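Local coordinates for protein DyP-type peroxidase (Pleurotus ostreatus PC15, PDB 6FSK) that is a heme b peroxidase of the dye-decolorizing family, probably using peroxide to oxidise dyes and other substrates, manganese(II) among them, at residues S194-E199 against D210-G215; D11-L16 against R352-G357; I217-N222 against D232-G237. The protein carries 1 engineered substitution. All blocks are in the same frame, centred on the assembly; numbering follows the deposited sequence.

From the N terminus, residues 11-16 come first, in the loop ahead of strand 20-28, and they wait more than 330 residues for their partner. Segment 352-357, at the start of strand 354-360, closes that long loop as contact 2. Contacts 1 and 3 are both nested inside it, one after the other: 194-199 meets 210-215, then 217-222 meets 232-237 just ahead of strand 238-247. Contacts 1 and 2 both reach the heme, where Ser194 O meets Arg355 NH2. Gly215 of contact 1 is backbone-bonded to Asn222 of contact 3, and Ile217 packs on Ile12 and Ile354, so the 11-16 loop, strand 354-360 and the 217-222 loop meet in apolar packing.

Contact 1: S194-E199 against D210-G215; sequences SHPAVE and DPIRPG. Unlike the reference sequence in segment 194-199: His195 (reference Asn). With HEM (protoporphyrin IX containing Fe), chain C.
Val198 and Pro214 make the apolar centre, the valine methyl CG1 lying 3.9 Å from CB of the proline ring. That methyl stands anti to the backbone N (chi1 176°), which brings it against CA and CB of Pro214. A second apolar pair lies on the same face of the little sheet: Ile212 sends its CD1 to within 3.8 Å of Pro196 CB. On the other face the CB atoms of Ala197 and Pro211 meet at 4.0 Å. Between these layers run two parallel strands, 197-198 and 211-212, a single pair with Ala197 beside Pro211 and Val198 beside Ile212. Ile212 N donates to Ala197 O at 2.8 Å, and Glu199 N donates to Ile212 O with an N-H...O angle of 165°. Pro211 CA and Val198 CA add C-H...O contacts to the same two carbonyls.

The polar edge begins at Glu199. Its CG rests on Pro211 CB, and its OE2 reaches the aliphatic CG of Arg213, with the two side chains side by side and pointing the same way. One water donates to both Glu199 OE2 and Pro211 O, 2.7 Å from each, fastening the carboxylate to the neighbouring backbone. At the other end of 194-199, Ser194 grips both heme propionates: its N donates to HEM O1A at 3.0 Å, and its OG donates to HEM O2D at 2.6 Å. Ser194, part of the heme b site, lies two residues past Gly192, the end of the GXXDG motif of DyP peroxidases; the sheet continues this loop.

Around this pair, Val198 N is held by Asp202 and His195 O by Gln209, both from the connecting loop. Pro196 packs on Ile354 and Arg352, so the sheet lies beside the start of strand 354-360, with Ser194 leading to the propionates.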
loop_
_atom_site.group_PDB
_atom_site.type_symbol
_atom_site.label_atom_id
_atom_site.label_comp_id
_atom_site.label_asym_id
_atom_site.label_seq_id
_atom_site.Cartn_x
_atom_site.Cartn_y
_atom_site.Cartn_z
ATOM N N SER A 194 1.846 -10.062 4.476
ATOM C CA SER A 194 3.284 -10.040 4.264
ATOM C C SER A 194 3.884 -8.636 4.294
ATOM O O SER A 194 3.648 -7.852 3.383
ATOM C CB SER A 194 3.690 -10.729 2.933
ATOM O OG SER A 194 5.122 -10.756 2.738
ATOM N N HIS A 195 4.741 -8.358 5.298
ATOM C CA HIS A 195 5.458 -7.101 5.398
ATOM C C HIS A 195 6.912 -7.393 5.698
ATOM O O HIS A 195 7.214 -8.456 6.228
ATOM C CB HIS A 195 4.990 -6.209 6.516
ATOM C CG HIS A 195 3.534 -5.898 6.449
ATOM N ND1 HIS A 195 3.031 -5.034 5.489
ATOM C CD2 HIS A 195 2.493 -6.359 7.167
ATOM C CE1 HIS A 195 1.706 -4.992 5.619
ATOM N NE2 HIS A 195 1.352 -5.793 6.629
ATOM N N PRO A 196 7.806 -6.469 5.369
ATOM C CA PRO A 196 9.188 -6.738 5.725
ATOM C C PRO A 196 9.362 -6.616 7.237
ATOM O O PRO A 196 8.774 -5.703 7.883
ATOM C CB PRO A 196 9.952 -5.614 5.063
ATOM C CG PRO A 196 8.904 -4.484 4.972
ATOM C CD PRO A 196 7.678 -5.231 4.570
ATOM N N ALA A 197 10.192 -7.476 7.786
ATOM C CA ALA A 197 10.640 -7.225 9.166
ATOM C C ALA A 197 11.744 -6.174 9.126
ATOM O O ALA A 197 12.569 -6.173 8.219
ATOM C CB ALA A 197 11.148 -8.499 9.790
ATOM N N VAL A 198 11.832 -5.333 10.177
ATOM C CA VAL A 198 12.751 -4.229 10.195
ATOM C C VAL A 198 13.710 -4.459 11.350
ATOM O O VAL A 198 13.321 -4.573 12.521
ATOM C CB VAL A 198 11.991 -2.912 10.404
ATOM C CG1 VAL A 198 12.939 -1.771 10.518
ATOM C CG2 VAL A 198 11.045 -2.743 9.192
ATOM N N GLU A 199 14.982 -4.571 11.004
ATOM C CA GLU A 199 16.022 -4.703 12.011
ATOM C C GLU A 199 15.910 -3.552 13.003
ATOM O O GLU A 199 15.633 -2.381 12.676
ATOM C CB GLU A 199 17.414 -4.749 11.400
ATOM C CG GLU A 199 17.702 -5.913 10.515
ATOM C CD GLU A 199 19.217 -6.041 10.255
ATOM O OE1 GLU A 199 19.938 -6.125 11.347
ATOM O OE2 GLU A 199 19.705 -6.092 9.113
ATOM N N ASP A 210 12.452 -12.161 6.044
ATOM C CA ASP A 210 13.800 -11.677 6.014
ATOM C C ASP A 210 13.843 -10.240 6.575
ATOM O O ASP A 210 12.921 -9.400 6.249
ATOM C CB ASP A 210 14.229 -11.542 4.523
ATOM C CG ASP A 210 14.237 -12.864 3.781
ATOM O OD1 ASP A 210 14.247 -13.908 4.476
ATOM O OD2 ASP A 210 14.259 -12.872 2.517
ATOM N N PRO A 211 14.668 -10.027 7.634
ATOM C CA PRO A 211 14.640 -8.642 8.110
ATOM C C PRO A 211 15.561 -7.751 7.279
ATOM O O PRO A 211 16.634 -8.202 6.837
ATOM C CB PRO A 211 15.111 -8.701 9.555
ATOM C CG PRO A 211 15.757 -9.995 9.685
ATOM C CD PRO A 211 15.420 -10.882 8.530
ATOM N N ILE A 212 15.125 -6.490 7.116
ATOM C CA ILE A 212 15.844 -5.457 6.358
ATOM C C ILE A 212 16.265 -4.328 7.273
ATOM O O ILE A 212 15.661 -4.098 8.326
ATOM C CB ILE A 212 14.982 -4.918 5.189
ATOM C CG1 ILE A 212 13.877 -3.998 5.667
ATOM C CG2 ILE A 212 14.535 -6.080 4.297
ATOM C CD1 ILE A 212 13.049 -3.465 4.486
ATOM N N ARG A 213 17.318 -3.628 6.884
ATOM C CA ARG A 213 17.831 -2.515 7.665
ATOM C C ARG A 213 16.751 -1.393 7.776
ATOM O O ARG A 213 15.977 -1.146 6.846
ATOM C CB ARG A 213 19.106 -1.984 7.079
ATOM C CG ARG A 213 20.321 -2.869 7.464
ATOM C CD ARG A 213 21.469 -2.556 6.612
ATOM N NE ARG A 213 21.351 -3.014 5.217
ATOM C CZ ARG A 213 22.058 -2.591 4.192
ATOM N NH1 ARG A 213 23.016 -1.669 4.303
ATOM N NH2 ARG A 213 21.828 -3.149 2.977
ATOM N N PRO A 214 16.762 -0.684 8.900
ATOM C CA PRO A 214 15.693 0.308 9.159
ATOM C C PRO A 214 15.760 1.456 8.151
ATOM O O PRO A 214 14.725 2.122 7.919
ATOM C CB PRO A 214 15.950 0.744 10.612
ATOM C CG PRO A 214 17.434 0.493 10.804
ATOM C CD PRO A 214 17.638 -0.817 10.086
ATOM N N GLY A 215 16.921 1.806 7.582
ATOM C CA GLY A 215 17.051 2.854 6.594
ATOM C C GLY A 215 16.395 2.612 5.269
ATOM O O GLY A 215 16.350 3.525 4.446
HETATM C CHA HEM C . 0.021 -7.978 -1.202
HETATM C CHB HEM C . -4.436 -6.788 -2.605
HETATM C CHC HEM C . -2.732 -2.588 -4.229
HETATM C CHD HEM C . 1.797 -3.896 -3.111
HETATM C C1A HEM C . -1.356 -8.054 -1.419
HETATM C C2A HEM C . -2.211 -9.135 -1.040
HETATM C C3A HEM C . -3.460 -8.790 -1.384
HETATM C C4A HEM C . -3.363 -7.526 -2.049
HETATM C CMA HEM C . -4.687 -9.625 -1.246
HETATM C CAA HEM C . -1.745 -10.433 -0.400
HETATM C CBA HEM C . -1.759 -10.516 1.121
HETATM C CGA HEM C . -0.708 -9.652 1.766
HETATM O O1A HEM C . 0.474 -9.999 1.758
HETATM O O2A HEM C . -1.086 -8.593 2.327
HETATM C C1B HEM C . -4.398 -5.521 -3.193
HETATM C C2B HEM C . -5.488 -4.787 -3.650
HETATM C C3B HEM C . -5.059 -3.574 -4.089
HETATM C C4B HEM C . -3.602 -3.612 -3.901
HETATM C CMB HEM C . -6.918 -5.264 -3.699
HETATM C CAB HEM C . -5.737 -2.405 -4.691
HETATM C CBB HEM C . -7.022 -2.163 -4.540
HETATM C C1C HEM C . -1.373 -2.549 -4.178
HETATM C C2C HEM C . -0.491 -1.560 -4.634
HETATM C C3C HEM C . 0.798 -1.914 -4.357
HETATM C C4C HEM C . 0.715 -3.158 -3.631
HETATM C CMC HEM C . -0.939 -0.286 -5.299
HETATM C CAC HEM C . 2.112 -1.297 -4.684
HETATM C CBC HEM C . 2.321 -0.503 -5.754
HETATM C C1D HEM C . 1.644 -5.108 -2.432
HETATM C C2D HEM C . 2.818 -5.740 -1.753
HETATM C C3D HEM C . 2.280 -6.881 -1.175
HETATM C C4D HEM C . 0.884 -6.920 -1.578
HETATM C CMD HEM C . 4.208 -5.252 -1.659
HETATM C CAD HEM C . 3.015 -7.968 -0.398
HETATM C CBD HEM C . 3.642 -9.001 -1.280
HETATM C CGD HEM C . 4.467 -9.983 -0.486
HETATM O O1D HEM C . 4.198 -11.184 -0.738
HETATM O O2D HEM C . 5.221 -9.595 0.384
HETATM N NA HEM C . -2.048 -7.086 -2.150
HETATM N NB HEM C . -3.250 -4.840 -3.424
HETATM N NC HEM C . -0.582 -3.607 -3.668
HETATM N ND HEM C . 0.561 -5.883 -2.359
HETATM FE FE HEM C . -1.314 -5.404 -2.962
HETATM O O HOH W 1 19.056 -6.914 6.658
#

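Contact 2: D11-L16 against R352-G357; sequences DILGGL and RIIRRG. With HEM (protoporphyrin IX containing Fe), chain C.
Arg356 reaches across to the loop 11-16, and nearly every atom of its side chain finds something there. Its CB and CG run beside the Asp11 carboxylate, CG 3.8 Å from Asp11 OD2, the two side chains sliding past each other in opposite directions. A bend at chi2 (-70°) places CD 3.6 Å from Asp11 O. Next, NE donates to Asp11 O at 2.8 Å, almost in line with the carbonyl bond. At the tip, NH2 donates to Ile12 O at 2.9 Å, approaching from well above that carbonyl plane, and also to a water that accepts from Gly14 N. NH1 lies near Gly14 O. The guanidinium is sandwiched: Gly15 CA and Gly14 O lie over one face, toward its rim, and Ile354 CG2 covers the centre of the opposite face.

This ties the loop ahead of strand 20-28, in the N-terminal ferredoxin-like half of the DyP fold, to strand 354-360 of the C-terminal half, at an outer edge of the large antiparallel sheet. Asp11 is itself tied down, OD2 bonded to Tyr385 and OD1 taking Leu16 N with its anti lone pair. Ile354 CD1 packs on Leu13 CD2 nearby.

One residue back, Arg355 goes the other way, to the heme: its NH1 and NH2 both donate to HEM O2A, while HEM C3D lies over the centre of its guanidinium and Asp191 forms a salt bridge to NH1.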
loop_
_atom_site.group_PDB
_atom_site.type_symbol
_atom_site.label_atom_id
_atom_site.label_comp_id
_atom_site.label_asym_id
_atom_site.label_seq_id
_atom_site.Cartn_x
_atom_site.Cartn_y
_atom_site.Cartn_z
ATOM N N ASP A 11 2.466 5.245 12.895
ATOM C CA ASP A 11 1.969 4.452 11.781
ATOM C C ASP A 11 3.051 3.809 10.985
ATOM O O ASP A 11 2.723 2.839 10.257
ATOM C CB ASP A 11 1.135 5.292 10.810
ATOM C CG ASP A 11 0.107 4.453 9.997
ATOM O OD1 ASP A 11 -0.474 3.495 10.598
ATOM O OD2 ASP A 11 -0.170 4.852 8.851
ATOM N N ILE A 12 4.302 4.274 11.076
ATOM C CA ILE A 12 5.372 3.815 10.216
ATOM C C ILE A 12 5.821 2.426 10.753
ATOM O O ILE A 12 5.807 1.469 10.042
ATOM C CB ILE A 12 6.552 4.819 10.155
ATOM C CG1 ILE A 12 6.123 6.200 9.710
ATOM C CG2 ILE A 12 7.651 4.286 9.311
ATOM C CD1 ILE A 12 7.075 7.273 10.062
ATOM N N LEU A 13 6.330 2.377 11.990
ATOM C CA LEU A 13 6.778 1.145 12.650
ATOM C C LEU A 13 5.756 0.888 13.760
ATOM O O LEU A 13 5.617 1.643 14.736
ATOM C CB LEU A 13 8.177 1.268 13.212
ATOM C CG LEU A 13 9.306 1.501 12.225
ATOM C CD1 LEU A 13 10.674 1.571 12.937
ATOM C CD2 LEU A 13 9.383 0.439 11.149
ATOM N N GLY A 14 5.018 -0.172 13.564
ATOM C CA GLY A 14 3.902 -0.541 14.395
ATOM C C GLY A 14 2.629 -0.540 13.626
ATOM O O GLY A 14 2.023 -1.592 13.328
ATOM N N GLY A 15 2.223 0.659 13.266
ATOM C CA GLY A 15 0.950 0.817 12.584
ATOM C C GLY A 15 -0.145 1.253 13.557
ATOM O O GLY A 15 -0.341 0.628 14.667
ATOM N N LEU A 16 -0.923 2.277 13.195
ATOM C CA LEU A 16 -2.070 2.651 14.044
ATOM C C LEU A 16 -3.130 1.591 14.020
ATOM O O LEU A 16 -3.583 1.204 12.918
ATOM C CB LEU A 16 -2.678 3.976 13.585
ATOM C CG LEU A 16 -1.684 5.125 13.398
ATOM C CD1 LEU A 16 -2.400 6.353 12.873
ATOM C CD2 LEU A 16 -0.911 5.465 14.642
ATOM N N ARG A 352 11.199 -2.821 -0.805
ATOM C CA ARG A 352 10.213 -3.243 0.176
ATOM C C ARG A 352 9.420 -2.044 0.656
ATOM O O ARG A 352 9.932 -0.918 0.739
ATOM C CB ARG A 352 10.875 -3.970 1.376
ATOM C CG ARG A 352 11.672 -5.171 0.914
ATOM C CD ARG A 352 10.927 -6.218 0.178
ATOM N NE ARG A 352 9.765 -6.758 0.916
ATOM C CZ ARG A 352 9.799 -7.703 1.806
ATOM N NH1 ARG A 352 10.982 -8.249 2.226
ATOM N NH2 ARG A 352 8.682 -8.083 2.381
ATOM N N ILE A 353 8.157 -2.318 1.011
ATOM C CA ILE A 353 7.254 -1.317 1.549
ATOM C C ILE A 353 6.463 -1.877 2.663
ATOM O O ILE A 353 6.194 -3.087 2.722
ATOM C CB ILE A 353 6.281 -0.756 0.438
ATOM C CG1 ILE A 353 5.400 -1.898 -0.152
ATOM C CG2 ILE A 353 7.031 -0.029 -0.636
ATOM C CD1 ILE A 353 4.332 -1.370 -1.091
ATOM N N ILE A 354 6.075 -0.974 3.601
ATOM C CA ILE A 354 5.196 -1.364 4.657
ATOM C C ILE A 354 3.840 -0.785 4.309
ATOM O O ILE A 354 3.698 0.411 4.207
ATOM C CB ILE A 354 5.652 -0.863 6.052
ATOM C CG1 ILE A 354 6.930 -1.591 6.471
ATOM C CG2 ILE A 354 4.554 -1.040 7.050
ATOM C CD1 ILE A 354 7.525 -0.971 7.724
ATOM N N ARG A 355 2.820 -1.649 4.225
ATOM C CA ARG A 355 1.446 -1.200 3.858
ATOM C C ARG A 355 0.550 -1.052 5.051
ATOM O O ARG A 355 0.587 -1.859 6.010
ATOM C CB ARG A 355 0.815 -2.196 2.914
ATOM C CG ARG A 355 1.487 -2.250 1.590
ATOM C CD ARG A 355 1.100 -3.476 0.760
ATOM N NE ARG A 355 1.516 -4.724 1.420
ATOM C CZ ARG A 355 0.674 -5.717 1.687
ATOM N NH1 ARG A 355 -0.613 -5.695 1.307
ATOM N NH2 ARG A 355 1.119 -6.742 2.344
ATOM N N ARG A 356 -0.263 0.002 5.057
ATOM C CA ARG A 356 -1.192 0.280 6.151
ATOM C C ARG A 356 -2.607 0.532 5.531
ATOM O O ARG A 356 -3.268 1.476 5.979
ATOM C CB ARG A 356 -0.763 1.458 7.007
ATOM C CG ARG A 356 0.590 1.355 7.596
ATOM C CD ARG A 356 0.675 0.304 8.696
ATOM N NE ARG A 356 1.975 0.291 9.310
ATOM C CZ ARG A 356 2.630 -0.775 9.777
ATOM N NH1 ARG A 356 2.142 -1.973 9.695
ATOM N NH2 ARG A 356 3.840 -0.600 10.340
ATOM N N GLY A 357 -3.022 -0.270 4.570
ATOM C CA GLY A 357 -4.349 -0.074 3.910
ATOM C C GLY A 357 -5.517 -0.242 4.818
ATOM O O GLY A 357 -5.466 -0.942 5.873
HETATM C CHA HEM C . 0.021 -7.978 -1.202
HETATM C CHB HEM C . -4.436 -6.788 -2.605
HETATM C CHC HEM C . -2.732 -2.588 -4.229
HETATM C CHD HEM C . 1.797 -3.896 -3.111
HETATM C C1A HEM C . -1.356 -8.054 -1.419
HETATM C C2A HEM C . -2.211 -9.135 -1.040
HETATM C C3A HEM C . -3.460 -8.790 -1.384
HETATM C C4A HEM C . -3.363 -7.526 -2.049
HETATM C CMA HEM C . -4.687 -9.625 -1.246
HETATM C CAA HEM C . -1.745 -10.433 -0.400
HETATM C CBA HEM C . -1.759 -10.516 1.121
HETATM C CGA HEM C . -0.708 -9.652 1.766
HETATM O O1A HEM C . 0.474 -9.999 1.758
HETATM O O2A HEM C . -1.086 -8.593 2.327
HETATM C C1B HEM C . -4.398 -5.521 -3.193
HETATM C C2B HEM C . -5.488 -4.787 -3.650
HETATM C C3B HEM C . -5.059 -3.574 -4.089
HETATM C C4B HEM C . -3.602 -3.612 -3.901
HETATM C CMB HEM C . -6.918 -5.264 -3.699
HETATM C CAB HEM C . -5.737 -2.405 -4.691
HETATM C CBB HEM C . -7.022 -2.163 -4.540
HETATM C C1C HEM C . -1.373 -2.549 -4.178
HETATM C C2C HEM C . -0.491 -1.560 -4.634
HETATM C C3C HEM C . 0.798 -1.914 -4.357
HETATM C C4C HEM C . 0.715 -3.158 -3.631
HETATM C CMC HEM C . -0.939 -0.286 -5.299
HETATM C CAC HEM C . 2.112 -1.297 -4.684
HETATM C CBC HEM C . 2.321 -0.503 -5.754
HETATM C C1D HEM C . 1.644 -5.108 -2.432
HETATM C C2D HEM C . 2.818 -5.740 -1.753
HETATM C C3D HEM C . 2.280 -6.881 -1.175
HETATM C C4D HEM C . 0.884 -6.920 -1.578
HETATM C CMD HEM C . 4.208 -5.252 -1.659
HETATM C CAD HEM C . 3.015 -7.968 -0.398
HETATM C CBD HEM C . 3.642 -9.001 -1.280
HETATM C CGD HEM C . 4.467 -9.983 -0.486
HETATM O O1D HEM C . 4.198 -11.184 -0.738
HETATM O O2D HEM C . 5.221 -9.595 0.384
HETATM N NA HEM C . -2.048 -7.086 -2.150
HETATM N NB HEM C . -3.250 -4.840 -3.424
HETATM N NC HEM C . -0.582 -3.607 -3.668
HETATM N ND HEM C . 0.561 -5.883 -2.359
HETATM FE FE HEM C . -1.314 -5.404 -2.962
HETATM O O HOH W 2 5.734 -2.358 11.567
#

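Contact 3: I217-N222 against D232-G237; sequences ILAKEN and DWAKDG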
loop_
_atom_site.group_PDB
_atom_site.type_symbol
_atom_site.label_atom_id
_atom_site.label_comp_id
_atom_site.label_asym_id
_atom_site.label_seq_id
_atom_site.Cartn_x
_atom_site.Cartn_y
_atom_site.Cartn_z
ATOM N N ILE A 217 13.256 2.040 5.393
ATOM C CA ILE A 217 11.917 2.559 5.800
ATOM C C ILE A 217 12.026 3.963 6.320
ATOM O O ILE A 217 11.155 4.799 5.995
ATOM C CB ILE A 217 11.236 1.656 6.857
ATOM C CG1 ILE A 217 11.108 0.187 6.368
ATOM C CG2 ILE A 217 9.862 2.220 7.344
ATOM C CD1 ILE A 217 10.292 -0.017 5.073
ATOM N N LEU A 218 13.049 4.250 7.132
ATOM C CA LEU A 218 13.249 5.514 7.757
ATOM C C LEU A 218 14.404 6.209 7.157
ATOM O O LEU A 218 15.486 5.649 7.088
ATOM C CB LEU A 218 13.506 5.262 9.228
ATOM C CG LEU A 218 12.455 4.618 10.111
ATOM C CD1 LEU A 218 13.034 4.210 11.487
ATOM C CD2 LEU A 218 11.283 5.533 10.284
ATOM N N ALA A 219 14.253 7.492 6.785
ATOM C CA ALA A 219 15.366 8.252 6.273
ATOM C C ALA A 219 16.507 8.435 7.313
ATOM O O ALA A 219 16.245 8.567 8.511
ATOM C CB ALA A 219 14.903 9.618 5.828
ATOM N N LYS A 220 17.707 8.346 6.746
ATOM C CA LYS A 220 18.978 8.536 7.467
ATOM C C LYS A 220 19.190 7.561 8.599
ATOM O O LYS A 220 19.874 7.868 9.568
ATOM C CB LYS A 220 19.081 9.959 8.002
ATOM C CG LYS A 220 18.964 11.010 6.916
ATOM C CD LYS A 220 19.280 12.431 7.362
ATOM C CE LYS A 220 20.674 12.582 7.958
ATOM N NZ LYS A 220 21.680 13.042 7.001
ATOM N N GLU A 221 18.604 6.390 8.527
ATOM C CA GLU A 221 18.972 5.285 9.436
ATOM C C GLU A 221 19.783 4.326 8.636
ATOM O O GLU A 221 19.939 4.432 7.434
ATOM C CB GLU A 221 17.727 4.626 10.030
ATOM C CG GLU A 221 16.997 5.442 11.059
ATOM C CD GLU A 221 17.698 5.601 12.413
ATOM O OE1 GLU A 221 18.815 5.036 12.606
ATOM O OE2 GLU A 221 17.127 6.287 13.286
ATOM N N ASN A 222 20.406 3.388 9.334
ATOM C CA ASN A 222 21.316 2.453 8.669
ATOM C C ASN A 222 20.649 1.739 7.493
ATOM O O ASN A 222 19.553 1.167 7.681
ATOM C CB ASN A 222 21.713 1.445 9.747
ATOM C CG ASN A 222 22.685 0.429 9.259
ATOM O OD1 ASN A 222 23.587 0.761 8.507
ATOM N ND2 ASN A 222 22.537 -0.814 9.720
ATOM N N ASP A 232 19.475 16.807 8.113
ATOM C CA ASP A 232 19.364 16.176 9.406
ATOM C C ASP A 232 17.908 16.057 9.904
ATOM O O ASP A 232 17.539 15.098 10.576
ATOM C CB ASP A 232 20.199 16.956 10.447
ATOM C CG ASP A 232 21.691 16.622 10.353
ATOM O OD1 ASP A 232 22.055 15.647 9.655
ATOM O OD2 ASP A 232 22.483 17.344 10.989
ATOM N N TRP A 233 17.048 17.019 9.611
ATOM C CA TRP A 233 15.710 16.964 10.113
ATOM C C TRP A 233 14.900 15.756 9.559
ATOM O O TRP A 233 13.903 15.338 10.188
ATOM C CB TRP A 233 14.942 18.298 9.869
ATOM C CG TRP A 233 14.536 18.658 8.483
ATOM C CD1 TRP A 233 15.121 19.558 7.668
ATOM C CD2 TRP A 233 13.416 18.154 7.755
ATOM N NE1 TRP A 233 14.464 19.633 6.479
ATOM C CE2 TRP A 233 13.401 18.793 6.517
ATOM C CE3 TRP A 233 12.409 17.258 8.050
ATOM C CZ2 TRP A 233 12.430 18.516 5.562
ATOM C CZ3 TRP A 233 11.450 17.022 7.127
ATOM C CH2 TRP A 233 11.486 17.635 5.887
ATOM N N ALA A 234 15.343 15.248 8.419
ATOM C CA ALA A 234 14.661 14.133 7.743
ATOM C C ALA A 234 14.921 12.823 8.447
ATOM O O ALA A 234 14.184 11.839 8.248
ATOM C CB ALA A 234 15.053 14.049 6.289
ATOM N N LYS A 235 15.900 12.744 9.365
ATOM C CA LYS A 235 16.106 11.485 10.088
ATOM C C LYS A 235 14.857 11.027 10.770
ATOM O O LYS A 235 14.137 11.792 11.414
ATOM C CB LYS A 235 17.193 11.648 11.160
ATOM C CG LYS A 235 17.487 10.366 11.872
ATOM C CD LYS A 235 18.652 10.543 12.871
ATOM C CE LYS A 235 18.968 9.166 13.389
ATOM N NZ LYS A 235 20.406 9.173 13.742
ATOM N N ASP A 236 14.525 9.752 10.561
ATOM C CA ASP A 236 13.442 9.055 11.244
ATOM C C ASP A 236 12.047 9.535 10.726
ATOM O O ASP A 236 11.090 9.195 11.373
ATOM C CB ASP A 236 13.475 9.117 12.746
ATOM C CG ASP A 236 14.590 8.240 13.337
ATOM O OD1 ASP A 236 15.038 7.333 12.609
ATOM O OD2 ASP A 236 15.021 8.494 14.508
ATOM N N GLY A 237 12.039 10.191 9.595
ATOM C CA GLY A 237 10.789 10.363 8.784
ATOM C C GLY A 237 10.710 9.231 7.746
ATOM O O GLY A 237 11.677 8.474 7.482
#
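Ala219 is bonded to 232-237 through both its N and its O: the N donates to Gly237 O at 2.8 Å, and the O accepts from Asp236 N at 2.9 Å. Each segment contains a type II beta turn, Leu218 to Glu221 and Ala234 to Gly237, the second following the 3-10 turn 232-234. Leu218 CA and Lys235 CA add C-H...O contacts to the carbonyls of Gly237 and Ala219. Two turns are thus set against each other in the irregular stretch that leads into strand 238-247, and Ile217 O extends the link by accepting from Ser238 OG.

Among the side chains, Ala219 CB sits 3.4 Å from Ala234 O, and the CB atoms of Lys220 and Lys235 pack at 4.0 Å. The Lys220 chain bends at chi3 and chi4, and its NZ forms only a long salt bridge, 3.7 Å, to Asp232 OD1; stronger partners are the carbonyls of Ala227 and Arg230. Glu221 and Asp236 bring their carboxylates together nearly coplanar, with Glu221 OE2 just 2.4 Å from Asp236 OD1; one of the two acids probably carries a proton. Lys235 crosses Glu221 at about a right angle, CE against OE2.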